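Side-chain contacts in hydrogen peroxide-inducible genes activator (PDB 6G1D), which probably senses hydrogen peroxide as a LysR-type transcription factor of Corynebacterium glutamicum and switches genes of the peroxide response: residues K6-R9 with A13-R16; F18-E23 with G28-K33; A47-T50 with V54-I57. The protein carries 1 engineered substitution. All coordinates share one frame; numbering follows the deposited sequence.

Contact 1: residues K6-R9 with A13-R16; sequences KEYR and AQLR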
ATOM      1  N   LYS B   6     -38.872 -23.191 -21.045  1.00 56.22           N
ATOM      2  CA  LYS B   6     -38.630 -21.985 -21.850  1.00 57.16           C
ATOM      3  C   LYS B   6     -39.240 -20.692 -21.295  1.00 54.33           C
ATOM      4  O   LYS B   6     -38.597 -19.655 -21.280  1.00 52.24           O
ATOM      5  CB  LYS B   6     -39.206 -22.200 -23.255  1.00 60.55           C
ATOM      6  CG  LYS B   6     -38.829 -21.151 -24.291  1.00 63.82           C
ATOM      7  CD  LYS B   6     -39.160 -21.652 -25.703  1.00 69.93           C
ATOM      8  CE  LYS B   6     -39.536 -20.506 -26.615  1.00 73.55           C
ATOM      9  NZ  LYS B   6     -40.766 -19.802 -26.151  1.00 73.61           N
ATOM     10  N   GLU B   7     -40.479 -20.756 -20.833  1.00 63.51           N
ATOM     11  CA  GLU B   7     -41.156 -19.587 -20.270  1.00 65.04           C
ATOM     12  C   GLU B   7     -40.812 -19.304 -18.801  1.00 59.04           C
ATOM     13  O   GLU B   7     -41.183 -18.291 -18.266  1.00 55.86           O
ATOM     14  CB  GLU B   7     -42.670 -19.687 -20.438  1.00 72.96           C
ATOM     15  CG  GLU B   7     -43.205 -19.028 -21.696  1.00 81.75           C
ATOM     16  CD  GLU B   7     -44.517 -18.304 -21.447  1.00101.40           C
ATOM     17  OE1 GLU B   7     -44.945 -18.233 -20.270  1.00101.50           O
ATOM     18  OE2 GLU B   7     -45.126 -17.798 -22.418  1.00116.68           O
ATOM     19  N   TYR B   8     -40.135 -20.237 -18.161  1.00 48.73           N
ATOM     20  CA  TYR B   8     -39.712 -20.083 -16.782  1.00 47.19           C
ATOM     21  C   TYR B   8     -38.753 -18.911 -16.521  1.00 44.24           C
ATOM     22  O   TYR B   8     -37.760 -18.748 -17.206  1.00 44.16           O
ATOM     23  CB  TYR B   8     -39.126 -21.389 -16.247  1.00 46.65           C
ATOM     24  CG  TYR B   8     -38.519 -21.228 -14.884  1.00 46.49           C
ATOM     25  CD1 TYR B   8     -39.327 -21.127 -13.728  1.00 45.46           C
ATOM     26  CD2 TYR B   8     -37.138 -21.112 -14.746  1.00 46.50           C
ATOM     27  CE1 TYR B   8     -38.751 -20.940 -12.486  1.00 46.81           C
ATOM     28  CE2 TYR B   8     -36.552 -20.946 -13.506  1.00 45.10           C
ATOM     29  CZ  TYR B   8     -37.340 -20.847 -12.382  1.00 46.81           C
ATOM     30  OH  TYR B   8     -36.752 -20.663 -11.154  1.00 42.81           O
ATOM     31  N   ARG B   9     -39.100 -18.095 -15.522  1.00 45.35           N
ATOM     32  CA  ARG B   9     -38.277 -16.973 -15.076  1.00 46.42           C
ATOM     33  C   ARG B   9     -38.085 -17.143 -13.581  1.00 45.59           C
ATOM     34  O   ARG B   9     -39.054 -17.269 -12.881  1.00 44.25           O
ATOM     35  CB  ARG B   9     -38.957 -15.633 -15.359  1.00 47.50           C
ATOM     36  CG  ARG B   9     -39.189 -15.340 -16.837  1.00 49.12           C
ATOM     37  CD  ARG B   9     -37.869 -15.175 -17.603  1.00 51.93           C
ATOM     38  NE  ARG B   9     -38.060 -15.007 -19.052  1.00 54.76           N
ATOM     39  CZ  ARG B   9     -38.121 -15.995 -19.962  1.00 58.43           C
ATOM     40  NH1 ARG B   9     -37.984 -17.283 -19.635  1.00 55.27           N
ATOM     41  NH2 ARG B   9     -38.318 -15.688 -21.237  1.00 62.34           N
ATOM     42  N   ALA B  13     -37.301 -14.665  -4.743  1.00 45.22           N
ATOM     43  CA  ALA B  13     -37.444 -15.600  -3.610  1.00 45.52           C
ATOM     44  C   ALA B  13     -36.689 -16.889  -3.868  1.00 44.75           C
ATOM     45  O   ALA B  13     -36.053 -17.436  -2.986  1.00 45.05           O
ATOM     46  CB  ALA B  13     -38.914 -15.888  -3.283  1.00 46.24           C
ATOM     47  N   GLN B  14     -36.746 -17.388  -5.093  1.00 43.65           N
ATOM     48  CA  GLN B  14     -36.018 -18.601  -5.422  1.00 43.10           C
ATOM     49  C   GLN B  14     -34.532 -18.393  -5.372  1.00 42.78           C
ATOM     50  O   GLN B  14     -33.800 -19.250  -4.894  1.00 42.85           O
ATOM     51  CB  GLN B  14     -36.447 -19.106  -6.814  1.00 42.65           C
ATOM     52  CG  GLN B  14     -37.843 -19.753  -6.788  1.00 43.35           C
ATOM     53  CD  GLN B  14     -38.490 -19.846  -8.154  1.00 43.36           C
ATOM     54  OE1 GLN B  14     -37.970 -19.362  -9.176  1.00 42.85           O
ATOM     55  NE2 GLN B  14     -39.624 -20.525  -8.176  1.00 44.24           N
ATOM     56  N   LEU B  15     -34.070 -17.251  -5.872  1.00 44.00           N
ATOM     57  CA  LEU B  15     -32.656 -16.924  -5.819  1.00 44.02           C
ATOM     58  C   LEU B  15     -32.175 -16.776  -4.389  1.00 44.92           C
ATOM     59  O   LEU B  15     -31.063 -17.235  -4.083  1.00 45.10           O
ATOM     60  CB  LEU B  15     -32.345 -15.681  -6.647  1.00 43.78           C
ATOM     61  CG  LEU B  15     -32.536 -15.850  -8.181  1.00 43.05           C
ATOM     62  CD1 LEU B  15     -32.187 -14.534  -8.869  1.00 42.54           C
ATOM     63  CD2 LEU B  15     -31.690 -16.965  -8.725  1.00 42.91           C
ATOM     64  N   ARG B  16     -32.978 -16.144  -3.515  1.00 48.55           N
ATOM     65  CA  ARG B  16     -32.605 -16.025  -2.093  1.00 49.80           C
ATOM     66  C   ARG B  16     -32.440 -17.409  -1.484  1.00 49.89           C
ATOM     67  O   ARG B  16     -31.460 -17.677  -0.793  1.00 50.67           O
ATOM     68  CB  ARG B  16     -33.622 -15.209  -1.287  1.00 50.84           C
ATOM     69  CG  ARG B  16     -33.517 -13.713  -1.619  1.00 52.66           C
ATOM     70  CD  ARG B  16     -34.206 -12.706  -0.721  1.00 57.66           C
ATOM     71  NE  ARG B  16     -35.581 -12.407  -1.133  1.00 68.40           N
ATOM     72  CZ  ARG B  16     -36.002 -11.404  -1.923  1.00 64.11           C
ATOM     73  NH1 ARG B  16     -35.180 -10.471  -2.449  1.00 51.64           N
ATOM     74  NH2 ARG B  16     -37.318 -11.300  -2.155  1.00 60.01           N
TER
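Tyr8 and Gln14 meet through the phenol OH and OE1 in this surface contact. The OH of Tyr8 donates a hydrogen bond of 2.7 Å to OE1 of Gln14. The two side chains come from opposite directions. OE1 sits at the edge of the tyrosine ring, near its plane, while the hydroxyl lies above the carbonyl plane of the amide, 50° out of it. Ring and amide planes are 32° apart. With CG anti to the backbone N (chi1 173°), the Tyr8 ring brings its OH to Gln14. Gln14 points toward the loop from the first turns of helix 12-24 and is extended beyond CG.

Arg9 turns back on its own segment. Its NH1 donates to Lys6 O at 3.0 Å and to Tyr8 O at 2.8 Å, with both acceptors in the guanidinium plane. The guanidinium thus ties together the backbone around Tyr8. Leu48 and Leu52 of helix 38-52 touch the Tyr8 side chain.

Between residues 6-9 and 13-16 one hydrogen bond forms, between neutral groups. OE1 has another partner close by in the chain, and Gln14 N bonds to Thr11 OG1. The Tyr8 bond is short, but its direction is less than ideal.

Contact 2: residues F18-E23 with G28-K33; sequences FVTIAE and GTAATK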
ATOM      1  N   PHE B  18     -31.627 -20.231  -3.019  1.00 41.95           N
ATOM      2  CA  PHE B  18     -30.379 -20.818  -3.544  1.00 41.71           C
ATOM      3  C   PHE B  18     -29.138 -20.243  -2.847  1.00 42.57           C
ATOM      4  O   PHE B  18     -28.261 -20.974  -2.414  1.00 43.22           O
ATOM      5  CB  PHE B  18     -30.312 -20.568  -5.067  1.00 40.66           C
ATOM      6  CG  PHE B  18     -28.997 -20.856  -5.705  1.00 40.55           C
ATOM      7  CD1 PHE B  18     -28.275 -22.012  -5.397  1.00 40.97           C
ATOM      8  CD2 PHE B  18     -28.474 -19.984  -6.665  1.00 40.19           C
ATOM      9  CE1 PHE B  18     -27.075 -22.272  -6.025  1.00 40.96           C
ATOM     10  CE2 PHE B  18     -27.263 -20.243  -7.256  1.00 40.30           C
ATOM     11  CZ  PHE B  18     -26.580 -21.385  -6.930  1.00 40.64           C
ATOM     12  N   VAL B  19     -29.070 -18.932  -2.770  1.00 40.48           N
ATOM     13  CA  VAL B  19     -27.885 -18.250  -2.240  1.00 41.45           C
ATOM     14  C   VAL B  19     -27.722 -18.599  -0.742  1.00 43.05           C
ATOM     15  O   VAL B  19     -26.621 -18.907  -0.292  1.00 43.99           O
ATOM     16  CB  VAL B  19     -27.995 -16.735  -2.499  1.00 41.26           C
ATOM     17  CG1 VAL B  19     -27.027 -15.934  -1.661  1.00 42.22           C
ATOM     18  CG2 VAL B  19     -27.797 -16.441  -3.984  1.00 40.07           C
ATOM     19  N   THR B  20     -28.840 -18.552  -0.057  1.00 45.38           N
ATOM     20  CA  THR B  20     -28.834 -18.909   1.361  0.72 47.18           C
ATOM     21  C   THR B  20     -28.338 -20.396   1.776  1.00 47.79           C
ATOM     22  O   THR B  20     -27.443 -20.784   2.578  1.00 49.47           O
ATOM     23  CB  THR B  20     -30.222 -18.674   1.939  0.72 47.49           C
ATOM     24  OG1 THR B  20     -30.528 -17.290   1.851  0.72 47.57           O
ATOM     25  CG2 THR B  20     -30.252 -19.071   3.362  0.72 50.24           C
ATOM     26  N   ILE B  21     -28.845 -21.271   0.926  1.00 44.99           N
ATOM     27  CA  ILE B  21     -28.401 -22.670   1.060  1.00 45.50           C
ATOM     28  C   ILE B  21     -26.908 -22.799   0.744  1.00 45.83           C
ATOM     29  O   ILE B  21     -26.166 -23.500   1.454  1.00 47.39           O
ATOM     30  CB  ILE B  21     -29.210 -23.671   0.183  1.00 44.36           C
ATOM     31  CG1 ILE B  21     -30.672 -23.735   0.605  1.00 44.55           C
ATOM     32  CG2 ILE B  21     -28.638 -25.092   0.353  1.00 45.32           C
ATOM     33  CD1 ILE B  21     -31.582 -24.342  -0.432  1.00 43.57           C
ATOM     34  N   ALA B  22     -26.472 -22.137  -0.318  1.00 47.60           N
ATOM     35  CA  ALA B  22     -25.044 -22.175  -0.739  1.00 48.71           C
ATOM     36  C   ALA B  22     -24.114 -21.655   0.354  1.00 52.14           C
ATOM     37  O   ALA B  22     -23.039 -22.207   0.555  1.00 55.59           O
ATOM     38  CB  ALA B  22     -24.817 -21.383  -2.018  1.00 46.50           C
ATOM     39  N   GLU B  23     -24.518 -20.549   0.978  1.00 68.16           N
ATOM     40  CA  GLU B  23     -23.848 -19.932   2.130  1.00 72.06           C
ATOM     41  C   GLU B  23     -23.932 -20.656   3.509  1.00 72.80           C
ATOM     42  O   GLU B  23     -22.944 -20.714   4.224  1.00 86.57           O
ATOM     43  CB  GLU B  23     -24.207 -18.447   2.221  1.00 68.53           C
ATOM     44  CG  GLU B  23     -23.629 -17.656   1.055  1.00 71.04           C
ATOM     45  CD  GLU B  23     -24.190 -16.254   0.905  1.00 83.77           C
ATOM     46  OE1 GLU B  23     -25.067 -15.855   1.696  1.00 88.53           O
ATOM     47  OE2 GLU B  23     -23.752 -15.547  -0.021  1.00 71.28           O
ATOM     48  N   GLY B  28     -31.746 -26.813   7.137  1.00 62.25           N
ATOM     49  CA  GLY B  28     -32.416 -26.321   8.356  1.00 63.96           C
ATOM     50  C   GLY B  28     -31.983 -24.924   8.748  1.00 63.83           C
ATOM     51  O   GLY B  28     -32.806 -24.062   9.020  1.00 63.78           O
ATOM     52  N   THR B  29     -30.684 -24.682   8.748  1.00 66.77           N
ATOM     53  CA  THR B  29     -30.146 -23.350   9.033  1.00 69.30           C
ATOM     54  C   THR B  29     -30.631 -22.373   7.961  1.00 66.29           C
ATOM     55  O   THR B  29     -31.043 -21.253   8.283  1.00 65.20           O
ATOM     56  CB  THR B  29     -28.595 -23.369   9.035  1.00 75.92           C
ATOM     57  OG1 THR B  29     -28.134 -24.287  10.033  1.00 87.33           O
ATOM     58  CG2 THR B  29     -28.011 -21.975   9.302  1.00 81.28           C
ATOM     59  N   ALA B  30     -30.623 -22.807   6.691  1.00 55.98           N
ATOM     60  CA  ALA B  30     -31.029 -21.913   5.601  1.00 53.86           C
ATOM     61  C   ALA B  30     -32.492 -21.529   5.748  1.00 53.67           C
ATOM     62  O   ALA B  30     -32.866 -20.362   5.585  1.00 53.20           O
ATOM     63  CB  ALA B  30     -30.761 -22.559   4.227  1.00 51.92           C
ATOM     64  N   ALA B  31     -33.310 -22.505   6.100  1.00 56.34           N
ATOM     65  CA  ALA B  31     -34.747 -22.294   6.250  1.00 56.54           C
ATOM     66  C   ALA B  31     -35.039 -21.338   7.387  1.00 58.13           C
ATOM     67  O   ALA B  31     -35.907 -20.467   7.267  1.00 57.83           O
ATOM     68  CB  ALA B  31     -35.476 -23.644   6.488  1.00 57.60           C
ATOM     69  N   THR B  32     -34.358 -21.515   8.504  1.00 62.52           N
ATOM     70  CA  THR B  32     -34.548 -20.625   9.681  1.00 64.42           C
ATOM     71  C   THR B  32     -34.072 -19.220   9.318  1.00 63.58           C
ATOM     72  O   THR B  32     -34.703 -18.255   9.693  1.00 64.15           O
ATOM     73  CB  THR B  32     -33.824 -21.143  10.932  1.00 66.91           C
ATOM     74  OG1 THR B  32     -32.424 -21.243  10.661  1.00 66.61           O
ATOM     75  CG2 THR B  32     -34.354 -22.515  11.355  1.00 68.17           C
ATOM     76  N   LYS B  33     -32.991 -19.115   8.556  1.00 66.60           N
ATOM     77  CA  LYS B  33     -32.510 -17.787   8.114  1.00 70.84           C
ATOM     78  C   LYS B  33     -33.566 -17.019   7.313  1.00 67.40           C
ATOM     79  O   LYS B  33     -33.683 -15.826   7.436  1.00 68.18           O
ATOM     80  CB  LYS B  33     -31.203 -17.886   7.312  1.00 69.22           C
ATOM     81  CG  LYS B  33     -30.551 -16.539   7.131  1.00 80.15           C
ATOM     82  CD  LYS B  33     -29.050 -16.642   6.970  1.00 88.23           C
ATOM     83  CE  LYS B  33     -28.418 -15.253   6.891  1.00 89.43           C
ATOM     84  NZ  LYS B  33     -26.964 -15.313   7.192  1.00 95.64           N
TER
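In the winged helix-turn-helix domain of LysR-type regulators, the first helix, 12-24, packs on helix 27-33, which opens the helix-turn-helix. The two meet here around the small side chain of Ala30. Its CB touches Thr20 CG2 at 3.6 Å and Ile21 CG1 at 3.8 Å. The CB of Ala30 points toward helix 12-24, and the CA atoms of Ile21 and Ala30 are 5.3 Å apart.

Two conformers of Thr20 are deposited. In the one described here it turns its methyl to the neighbouring helix. CG2 is anti to the backbone N, and OG1 lies beside that N (chi1 -63°). OG1 is hydrogen-bonded to Arg16 O, one turn back. The polar end therefore stays on its own helix. The same methyl approaches Lys33 CB at 4.2 Å. Ile21 offers the side of its chain at CG1.

Lys33 extends its chain past Thr20 at the edge of the interface. Its NZ forms a salt bridge with Glu196 of the third subunit. Glu23 OE1 is 5.8 Å from Lys33 NZ, too far for direct contact, though the opposite charges may attract weakly. Thr32 OG1 donates to Thr29 O at 2.7 Å. That carbonyl also takes the N-H of Lys33, and both donors reach it from one face.

The axes of segments 18-23 and 28-33 come within 8.7 Å, their N-to-C directions 134° apart. Helix 38-52 closes the three-helix core through Leu41, which touches both Ile21 and Ala30, as in winged helix-turn-helix domains.

Contact 3: residues A47-T50 with V54-I57; sequences ALET and VQLI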
ATOM      1  N   ALA B  47     -38.100 -25.968  -7.567  1.00 44.79           N
ATOM      2  CA  ALA B  47     -38.731 -25.144  -8.614  1.00 44.21           C
ATOM      3  C   ALA B  47     -37.667 -24.425  -9.441  1.00 42.75           C
ATOM      4  O   ALA B  47     -37.762 -24.372 -10.669  1.00 42.60           O
ATOM      5  CB  ALA B  47     -39.713 -24.139  -8.015  1.00 44.50           C
ATOM      6  N   LEU B  48     -36.649 -23.885  -8.767  1.00 37.41           N
ATOM      7  CA  LEU B  48     -35.533 -23.248  -9.447  1.00 36.36           C
ATOM      8  C   LEU B  48     -34.763 -24.257 -10.320  1.00 36.30           C
ATOM      9  O   LEU B  48     -34.500 -24.000 -11.486  1.00 35.98           O
ATOM     10  CB  LEU B  48     -34.602 -22.573  -8.433  1.00 36.01           C
ATOM     11  CG  LEU B  48     -33.411 -21.795  -8.994  1.00 35.31           C
ATOM     12  CD1 LEU B  48     -33.820 -20.672  -9.922  1.00 35.10           C
ATOM     13  CD2 LEU B  48     -32.610 -21.224  -7.833  1.00 35.47           C
ATOM     14  N   GLU B  49     -34.420 -25.365  -9.686  1.00 42.92           N
ATOM     15  CA  GLU B  49     -33.642 -26.396 -10.450  0.85 43.20           C
ATOM     16  C   GLU B  49     -34.382 -27.106 -11.693  1.00 44.03           C
ATOM     17  O   GLU B  49     -33.941 -27.221 -12.885  1.00 44.08           O
ATOM     18  CB  GLU B  49     -33.213 -27.501  -9.499  0.85 44.13           C
ATOM     19  CG  GLU B  49     -32.204 -27.036  -8.464  0.85 43.75           C
ATOM     20  CD  GLU B  49     -31.782 -28.144  -7.508  0.85 44.99           C
ATOM     21  OE1 GLU B  49     -30.555 -28.288  -7.349  0.85 45.02           O
ATOM     22  OE2 GLU B  49     -32.654 -28.880  -6.942  0.85 50.81           O
ATOM     23  N   THR B  50     -35.680 -27.264 -11.456  1.00 42.73           N
ATOM     24  CA  THR B  50     -36.529 -27.785 -12.517  1.00 43.75           C
ATOM     25  C   THR B  50     -36.738 -26.756 -13.612  1.00 43.14           C
ATOM     26  O   THR B  50     -36.622 -27.078 -14.790  1.00 43.66           O
ATOM     27  CB  THR B  50     -37.903 -28.183 -11.973  1.00 45.02           C
ATOM     28  OG1 THR B  50     -37.725 -29.145 -10.953  1.00 45.93           O
ATOM     29  CG2 THR B  50     -38.832 -28.761 -13.083  1.00 46.40           C
ATOM     30  N   VAL B  54     -31.121 -27.478 -14.320  1.00 44.57           N
ATOM     31  CA  VAL B  54     -29.780 -27.546 -13.778  1.00 44.33           C
ATOM     32  C   VAL B  54     -29.871 -27.846 -12.285  1.00 44.23           C
ATOM     33  O   VAL B  54     -30.584 -27.151 -11.543  1.00 43.51           O
ATOM     34  CB  VAL B  54     -29.048 -26.185 -13.938  1.00 45.78           C
ATOM     35  CG1 VAL B  54     -27.700 -26.200 -13.224  1.00 50.91           C
ATOM     36  CG2 VAL B  54     -28.876 -25.812 -15.406  1.00 47.10           C
ATOM     37  N   GLN B  55     -29.148 -28.875 -11.847  1.00 46.82           N
ATOM     38  CA  GLN B  55     -29.003 -29.198 -10.432  1.00 47.16           C
ATOM     39  C   GLN B  55     -27.953 -28.243  -9.801  1.00 46.27           C
ATOM     40  O   GLN B  55     -26.795 -28.205 -10.224  1.00 46.44           O
ATOM     41  CB  GLN B  55     -28.584 -30.665 -10.272  1.00 49.16           C
ATOM     42  CG  GLN B  55     -28.815 -31.218  -8.873  1.00 57.41           C
ATOM     43  CD  GLN B  55     -28.074 -32.520  -8.611  1.00 65.75           C
ATOM     44  OE1 GLN B  55     -27.513 -33.151  -9.509  1.00 78.29           O
ATOM     45  NE2 GLN B  55     -28.043 -32.903  -7.344  1.00 69.66           N
ATOM     46  N   LEU B  56     -28.383 -27.473  -8.802  1.00 43.85           N
ATOM     47  CA  LEU B  56     -27.562 -26.470  -8.118  1.00 43.43           C
ATOM     48  C   LEU B  56     -26.972 -26.945  -6.796  1.00 44.57           C
ATOM     49  O   LEU B  56     -25.935 -26.418  -6.370  1.00 44.78           O
ATOM     50  CB  LEU B  56     -28.393 -25.227  -7.870  1.00 42.69           C
ATOM     51  CG  LEU B  56     -28.992 -24.549  -9.112  1.00 41.84           C
ATOM     52  CD1 LEU B  56     -29.940 -23.446  -8.696  1.00 41.74           C
ATOM     53  CD2 LEU B  56     -27.919 -24.006 -10.054  1.00 41.50           C
ATOM     54  N   ILE B  57     -27.600 -27.914  -6.148  1.00 47.53           N
ATOM     55  CA  ILE B  57     -27.175 -28.410  -4.828  1.00 50.07           C
ATOM     56  C   ILE B  57     -27.289 -29.935  -4.815  1.00 50.63           C
ATOM     57  O   ILE B  57     -28.312 -30.464  -5.228  1.00 52.01           O
ATOM     58  CB  ILE B  57     -28.135 -27.878  -3.721  1.00 49.11           C
ATOM     59  CG1 ILE B  57     -28.178 -26.343  -3.691  1.00 49.05           C
ATOM     60  CG2 ILE B  57     -27.786 -28.438  -2.362  1.00 51.98           C
ATOM     61  CD1 ILE B  57     -26.928 -25.648  -3.210  1.00 52.08           C
TER
HETATM   62  O   HOH W   1     -31.468 -30.370  -4.825  1.00 57.20           O
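Glu49 OE1 accepts two backbone N-H groups, from Leu56 N at 2.7 Å and from Ile57 N at 3.2 Å. Leu56 N uses the anti lone pair of OE1, the one turned away from OE2. Ile57 N meets the oxygen nearly along its C-O axis. Both bonds grip OE1 in the conformer described here; a second conformer of Glu49 is deposited. The other oxygen, OE2, takes a hydrogen from a water at 2.8 Å, and this water also donates to Ile57 O. Glu49 reaches the loop with CG beside the backbone N (chi1 -67°) and the chain extended beyond it. Its backbone takes part as well: Val54 N donates to Glu49 O at 3.2 Å.

Together these bonds hold the turn after helix 38-52. By family, this helix corresponds to the recognition helix of the winged helix-turn-helix, and the loop leads into strand 57-58 of the two-stranded wing. Gln55 points away from the helix, and its NE2 donates to Ile57 O. Thr67 holds the loop from another part of the chain, through Gln55 O.

Outside the polar centre, Leu56 turns to the helix. Its CD1 packs on Leu48 CD2 at 3.6 Å, and the two side chains cross at about a right angle. Phe18 of helix 12-24 touches both leucines.

How the contacts relate
The three contacts follow one another along the chain and lie on the same side of its centre, in the N-terminal DNA-binding part. Contacts 1 and 2 share helix 12-24, with centres about 17 Å apart. Contact 3 joins helix 38-52 to the loop before strand 57-58. Its centre is about 10 Å from that of contact 1 and about 15 Å from that of contact 2. Gln14 of contact 1 packs on Ala47, and Ile21 of contact 2 packs on Ile57. Helix 12-24 thus links the N-terminal arm, helix 27-33 and the start of the wing. The contacts build one DNA-binding domain, which probably places helix 38-52 and the wing for DNA, as in the family.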